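Local coordinates for cellulose-binding protein (Saccharophagus degradans, PDB 2YHG), which is of unsettled function, but probably binds polysaccharide and may hydrolyse glycosidic bonds, its nucleoside hydrolase-like part being contained in this fragment, at residues V182-G187 with L202-A207; G192-K197 with A289-Y294. All blocks are in the same frame, centred on the assembly; numbering follows the deposited sequence.

Contact 1 (V182-G187 with L202-A207)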
loop_
_atom_site.group_PDB
_atom_site.type_symbol
_atom_site.label_atom_id
_atom_site.label_comp_id
_atom_site.label_asym_id
_atom_site.label_seq_id
_atom_site.Cartn_x
_atom_site.Cartn_y
_atom_site.Cartn_z
ATOM N N VAL A 182 0.628 -8.746 6.756
ATOM C CA VAL A 182 -0.667 -8.889 6.114
ATOM C C VAL A 182 -1.431 -7.578 6.186
ATOM O O VAL A 182 -1.552 -6.968 7.254
ATOM C CB VAL A 182 -1.494 -10.026 6.769
ATOM C CG1 VAL A 182 -2.909 -10.100 6.179
ATOM C CG2 VAL A 182 -0.774 -11.373 6.595
ATOM N N TYR A 183 -2.001 -7.191 5.034
ATOM C CA TYR A 183 -2.954 -6.071 4.966
ATOM C C TYR A 183 -4.268 -6.662 4.462
ATOM O O TYR A 183 -4.387 -7.037 3.304
ATOM C CB TYR A 183 -2.437 -4.953 4.039
ATOM C CG TYR A 183 -3.167 -3.644 4.189
ATOM C CD1 TYR A 183 -4.522 -3.529 3.908
ATOM C CD2 TYR A 183 -2.507 -2.493 4.571
ATOM C CE1 TYR A 183 -5.159 -2.309 3.980
ATOM C CE2 TYR A 183 -3.157 -1.248 4.659
ATOM C CZ TYR A 183 -4.495 -1.176 4.358
ATOM O OH TYR A 183 -5.212 0.005 4.388
ATOM N N ASP A 184 -5.221 -6.769 5.389
ATOM C CA ASP A 184 -6.545 -7.361 5.168
ATOM C C ASP A 184 -7.548 -6.225 5.028
ATOM O O ASP A 184 -7.705 -5.423 5.940
ATOM C CB ASP A 184 -6.848 -8.239 6.384
ATOM C CG ASP A 184 -8.289 -8.648 6.571
ATOM O OD1 ASP A 184 -9.106 -8.439 5.654
ATOM O OD2 ASP A 184 -8.577 -9.213 7.675
ATOM N N ILE A 185 -8.239 -6.151 3.893
ATOM C CA ILE A 185 -9.324 -5.190 3.727
ATOM C C ILE A 185 -10.605 -5.758 4.345
ATOM O O ILE A 185 -11.178 -6.720 3.832
ATOM C CB ILE A 185 -9.561 -4.851 2.247
ATOM C CG1 ILE A 185 -8.322 -4.155 1.647
ATOM C CG2 ILE A 185 -10.837 -3.994 2.120
ATOM C CD1 ILE A 185 -8.221 -2.672 1.982
ATOM N N LEU A 186 -11.009 -5.152 5.456
ATOM C CA LEU A 186 -12.321 -5.302 6.079
ATOM C C LEU A 186 -12.609 -6.623 6.762
ATOM O O LEU A 186 -13.559 -6.679 7.558
ATOM C CB LEU A 186 -13.458 -4.961 5.115
ATOM C CG LEU A 186 -13.616 -3.468 4.857
ATOM C CD1 LEU A 186 -14.297 -3.197 3.508
ATOM C CD2 LEU A 186 -14.437 -2.838 5.977
ATOM N N GLY A 187 -11.914 -7.708 6.477
ATOM C CA GLY A 187 -12.210 -9.020 7.039
ATOM C C GLY A 187 -13.284 -9.707 6.257
ATOM O O GLY A 187 -14.488 -9.437 6.372
ATOM N N LEU A 202 2.815 -11.898 13.942
ATOM C CA LEU A 202 2.622 -11.464 12.573
ATOM C C LEU A 202 2.045 -10.060 12.551
ATOM O O LEU A 202 0.990 -9.830 13.137
ATOM C CB LEU A 202 1.672 -12.431 11.879
ATOM C CG LEU A 202 1.261 -12.125 10.455
ATOM C CD1 LEU A 202 2.451 -12.050 9.511
ATOM C CD2 LEU A 202 0.245 -13.140 9.999
ATOM N N ILE A 203 2.684 -9.113 11.865
ATOM C CA ILE A 203 2.108 -7.791 11.677
ATOM C C ILE A 203 0.881 -7.941 10.793
ATOM O O ILE A 203 0.973 -8.408 9.671
ATOM C CB ILE A 203 3.134 -6.822 11.040
ATOM C CG1 ILE A 203 4.298 -6.594 12.009
ATOM C CG2 ILE A 203 2.460 -5.515 10.661
ATOM C CD1 ILE A 203 5.474 -5.862 11.381
ATOM N N TYR A 204 -0.270 -7.553 11.321
ATOM C CA TYR A 204 -1.573 -7.836 10.699
ATOM C C TYR A 204 -2.455 -6.599 10.856
ATOM O O TYR A 204 -2.749 -6.191 11.974
ATOM C CB TYR A 204 -2.230 -9.058 11.360
ATOM C CG TYR A 204 -3.453 -9.549 10.666
ATOM C CD1 TYR A 204 -4.620 -8.802 10.638
ATOM C CD2 TYR A 204 -3.459 -10.770 10.030
ATOM C CE1 TYR A 204 -5.734 -9.250 9.952
ATOM C CE2 TYR A 204 -4.562 -11.216 9.338
ATOM C CZ TYR A 204 -5.702 -10.463 9.298
ATOM O OH TYR A 204 -6.790 -10.951 8.616
ATOM N N ILE A 205 -2.835 -6.026 9.727
ATOM C CA ILE A 205 -3.771 -4.916 9.651
ATOM C C ILE A 205 -5.096 -5.405 9.113
ATOM O O ILE A 205 -5.128 -6.077 8.078
ATOM C CB ILE A 205 -3.227 -3.828 8.665
ATOM C CG1 ILE A 205 -1.948 -3.192 9.196
ATOM C CG2 ILE A 205 -4.310 -2.798 8.358
ATOM C CD1 ILE A 205 -1.201 -2.395 8.164
ATOM N N ARG A 206 -6.202 -5.106 9.801
ATOM C CA ARG A 206 -7.551 -5.238 9.246
ATOM C C ARG A 206 -8.097 -3.828 9.091
ATOM O O ARG A 206 -8.545 -3.219 10.066
ATOM C CB ARG A 206 -8.471 -6.137 10.076
ATOM C CG ARG A 206 -9.865 -6.274 9.526
ATOM C CD ARG A 206 -10.719 -7.338 10.205
ATOM N NE ARG A 206 -10.327 -8.669 9.776
ATOM C CZ ARG A 206 -10.888 -9.795 10.205
ATOM N NH1 ARG A 206 -11.722 -9.791 11.233
ATOM N NH2 ARG A 206 -10.611 -10.950 9.603
ATOM N N ALA A 207 -7.986 -3.292 7.888
ATOM C CA ALA A 207 -8.383 -1.922 7.607
ATOM C C ALA A 207 -9.871 -1.852 7.355
ATOM O O ALA A 207 -10.409 -2.648 6.571
ATOM C CB ALA A 207 -7.636 -1.398 6.398
#
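D184 and R206 sit abreast on neighbouring parallel strands, the last two of the six-stranded parallel sheet in the nucleoside hydrolase-like domain. Strands 180-185 and 203-207 are the two beta arms of a beta-alpha-beta unit, with helix 190-198 as the crossover. Their short segments run at 16° to one another, 4.7 Å apart at closest approach. The backbone ladder alternates: V182 N gives to I203 O, V182 O receives I205 N, then D184 N and O repeat the pattern with I205 O and A207 N, and L186 N adds a last bond to A207 O.

The D184 side chain can be traced outward from CB, which lies 3.2 Å from I205 O. CB puts the side chain on the face shared with Y204 and R206, and CG, anti to the backbone N (chi1 164°), lies beside the carbonyl carbon. OD1 accepts from G187 N, three residues further on, an Asx motif that ties the strand end to the following turn. D184 OD2 takes two donors from opposite faces of the carboxylate plane: Y204 OH at 2.7 Å, and R206 NE at 2.8 Å in a salt bridge. The second charged partner of R206 is D288, which meets NH1.

On the same face V182 CG1 lies over the Y204 ring. On the other face of the sheet, with Y183, I205 and A207, I205 CG2 is centred over the Y183 ring, 4.1 Å from its centroid, while Y183 OH bonds to G268 O. G187 CA rests on one face of the R206 guanidinium, 3.3 Å from R206 NE.

Contact 2 (G192-K197 with A289-Y294)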
loop_
_atom_site.group_PDB
_atom_site.type_symbol
_atom_site.label_atom_id
_atom_site.label_comp_id
_atom_site.label_asym_id
_atom_site.label_seq_id
_atom_site.Cartn_x
_atom_site.Cartn_y
_atom_site.Cartn_z
ATOM N N GLY A 192 -8.183 -15.008 7.912
ATOM C CA GLY A 192 -7.415 -13.885 8.436
ATOM C C GLY A 192 -7.461 -13.858 9.939
ATOM O O GLY A 192 -6.458 -13.617 10.608
ATOM N N THR A 193 -8.630 -14.091 10.505
ATOM C CA THR A 193 -8.782 -14.118 11.963
ATOM C C THR A 193 -7.962 -15.259 12.567
ATOM O O THR A 193 -7.293 -15.066 13.592
ATOM C CB THR A 193 -10.256 -14.206 12.355
ATOM O OG1 THR A 193 -10.995 -13.335 11.479
ATOM C CG2 THR A 193 -10.417 -13.813 13.785
ATOM N N TRP A 194 -7.989 -16.424 11.925
ATOM C CA TRP A 194 -7.174 -17.549 12.359
ATOM C C TRP A 194 -5.689 -17.159 12.402
ATOM O O TRP A 194 -4.972 -17.474 13.360
ATOM C CB TRP A 194 -7.394 -18.736 11.438
ATOM C CG TRP A 194 -6.583 -19.939 11.784
ATOM C CD1 TRP A 194 -6.912 -20.945 12.662
ATOM C CD2 TRP A 194 -5.341 -20.306 11.205
ATOM N NE1 TRP A 194 -5.921 -21.889 12.702
ATOM C CE2 TRP A 194 -4.943 -21.530 11.812
ATOM C CE3 TRP A 194 -4.565 -19.789 10.173
ATOM C CZ2 TRP A 194 -3.770 -22.187 11.456
ATOM C CZ3 TRP A 194 -3.418 -20.473 9.788
ATOM C CH2 TRP A 194 -3.023 -21.654 10.442
ATOM N N LEU A 195 -5.234 -16.419 11.378
ATOM C CA LEU A 195 -3.855 -15.954 11.374
ATOM C C LEU A 195 -3.544 -15.035 12.533
ATOM O O LEU A 195 -2.523 -15.197 13.226
ATOM C CB LEU A 195 -3.526 -15.224 10.062
ATOM C CG LEU A 195 -3.308 -16.105 8.826
ATOM C CD1 LEU A 195 -3.348 -15.272 7.561
ATOM C CD2 LEU A 195 -1.991 -16.857 8.937
ATOM N N ALA A 196 -4.381 -14.027 12.756
ATOM C CA ALA A 196 -4.115 -13.042 13.812
ATOM C C ALA A 196 -4.119 -13.702 15.186
ATOM O O ALA A 196 -3.320 -13.337 16.041
ATOM C CB ALA A 196 -5.138 -11.924 13.738
ATOM N N LYS A 197 -5.011 -14.660 15.389
ATOM C CA LYS A 197 -5.103 -15.355 16.668
ATOM C C LYS A 197 -3.898 -16.264 16.880
ATOM O O LYS A 197 -3.352 -16.339 17.997
ATOM C CB LYS A 197 -6.407 -16.166 16.701
ATOM C CG LYS A 197 -6.595 -17.062 17.916
ATOM C CD LYS A 197 -6.570 -16.296 19.213
ATOM C CE LYS A 197 -7.140 -17.136 20.353
ATOM N NZ LYS A 197 -7.126 -16.386 21.612
ATOM N N ALA A 289 -15.809 -14.550 16.289
ATOM C CA ALA A 289 -15.908 -14.610 17.729
ATOM C C ALA A 289 -15.278 -15.866 18.306
ATOM O O ALA A 289 -14.840 -15.861 19.476
ATOM C CB ALA A 289 -17.365 -14.508 18.181
ATOM N N VAL A 290 -15.239 -16.949 17.543
ATOM C CA VAL A 290 -14.661 -18.183 18.055
ATOM C C VAL A 290 -13.164 -18.040 18.336
ATOM O O VAL A 290 -12.622 -18.829 19.110
ATOM C CB VAL A 290 -14.938 -19.388 17.153
ATOM C CG1 VAL A 290 -16.435 -19.556 16.932
ATOM C CG2 VAL A 290 -14.134 -19.312 15.843
ATOM N N TYR A 291 -12.522 -17.032 17.740
ATOM C CA TYR A 291 -11.117 -16.770 17.929
ATOM C C TYR A 291 -10.828 -15.810 19.067
ATOM O O TYR A 291 -9.676 -15.506 19.340
ATOM C CB TYR A 291 -10.523 -16.220 16.634
ATOM C CG TYR A 291 -10.574 -17.212 15.507
ATOM C CD1 TYR A 291 -9.720 -18.281 15.480
ATOM C CD2 TYR A 291 -11.517 -17.105 14.502
ATOM C CE1 TYR A 291 -9.786 -19.223 14.460
ATOM C CE2 TYR A 291 -11.595 -18.038 13.472
ATOM C CZ TYR A 291 -10.717 -19.101 13.475
ATOM O OH TYR A 291 -10.767 -20.072 12.496
ATOM N N ASP A 292 -11.860 -15.313 19.743
ATOM C CA ASP A 292 -11.577 -14.304 20.788
ATOM C C ASP A 292 -10.689 -14.942 21.882
ATOM O O ASP A 292 -10.852 -16.118 22.198
ATOM C CB ASP A 292 -12.873 -13.831 21.442
ATOM C CG ASP A 292 -13.728 -12.926 20.545
ATOM O OD1 ASP A 292 -13.221 -12.442 19.465
ATOM O OD2 ASP A 292 -14.889 -12.663 20.904
ATOM N N THR A 293 -9.784 -14.164 22.511
ATOM C CA THR A 293 -9.459 -12.792 22.127
ATOM C C THR A 293 -8.334 -12.799 21.093
ATOM O O THR A 293 -7.374 -13.536 21.219
ATOM C CB THR A 293 -8.939 -11.998 23.364
ATOM O OG1 THR A 293 -9.834 -12.256 24.461
ATOM C CG2 THR A 293 -8.830 -10.523 23.064
ATOM N N TYR A 294 -8.494 -11.949 20.068
ATOM C CA TYR A 294 -7.463 -11.730 19.075
ATOM C C TYR A 294 -7.304 -10.248 18.844
ATOM O O TYR A 294 -8.242 -9.481 19.039
ATOM C CB TYR A 294 -7.755 -12.464 17.749
ATOM C CG TYR A 294 -8.985 -11.981 17.046
ATOM C CD1 TYR A 294 -10.229 -12.529 17.321
ATOM C CD2 TYR A 294 -8.925 -10.928 16.147
ATOM C CE1 TYR A 294 -11.365 -12.056 16.718
ATOM C CE2 TYR A 294 -10.087 -10.405 15.561
ATOM C CZ TYR A 294 -11.298 -10.962 15.887
ATOM O OH TYR A 294 -12.484 -10.454 15.388
#
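T193 lays its methyl over the middle of the Y294 ring: T193 CG2 stands 3.5 Å from the ring centroid and close to the normal, a close CH-pi contact. CG2 is anti to the backbone N and faces the two tyrosines, while OG1, beside the N, goes to D288 OD1 and R206 NH2. The same methyl also touches Y291, with T193 CG2 3.5 Å from Y291 CD2, so it is lodged between two aromatic side chains. Y294 is held at its far end as well, through hydrogen bonds of OH with V278 O and R279 NH1.

Y291 lies against the helix backbone. One face of its ring covers the start of W194, with Y291 CE1 3.7 Å from W194 CA, and V290 CG2 from its own segment sits over the opposite face. Y291 CE1 also meets the indole of W194 at the edge, near the indole plane, 3.8 Å from W194 CD1; the two ring planes stand at 80°, an oblique meeting. Beyond the contact, W194 packs on A158 and W162 of helix 155-167.

Helix 190-198 is the crossover helix of the last beta-alpha-beta unit in the parallel sheet, and here its T193/K197 side receives the loop that leads into strand 295-298. That loop has a short 3-10 turn ending at Y291 and a cis peptide bond between D292 and T293.

K197 reaches along this bend. Its chain bends at the CB-CG bond (chi2 59°) and is extended beyond, which takes CD and CE past Y291 O, with K197 CE 3.2 Å from Y291 O. K197 NZ then donates to T293 O at 2.9 Å, arriving above the carbonyl plane, 36° out of it.

In the fold
Contacts 1 and 2 have centres 12 Å apart on the same side of the chain's centre, and both use one beta-alpha-beta unit. Contact 1 joins its strands; contact 2 packs a loop on its helix 190-198. Along the chain the order is 182-187, 192-197, 202-207, then 289-294 much later, so the two contacts interleave. They touch directly: R206 NH2 probably bonds T193 OG1 at 3.1 Å, and Y204 OH packs on G192 CA. D288, just ahead of segment 289-294 in the same loop, bonds both R206 and T193. The last strand of the parallel sheet, its helix and the returning loop are thereby linked, with calcium near I185 at the contact 1 end.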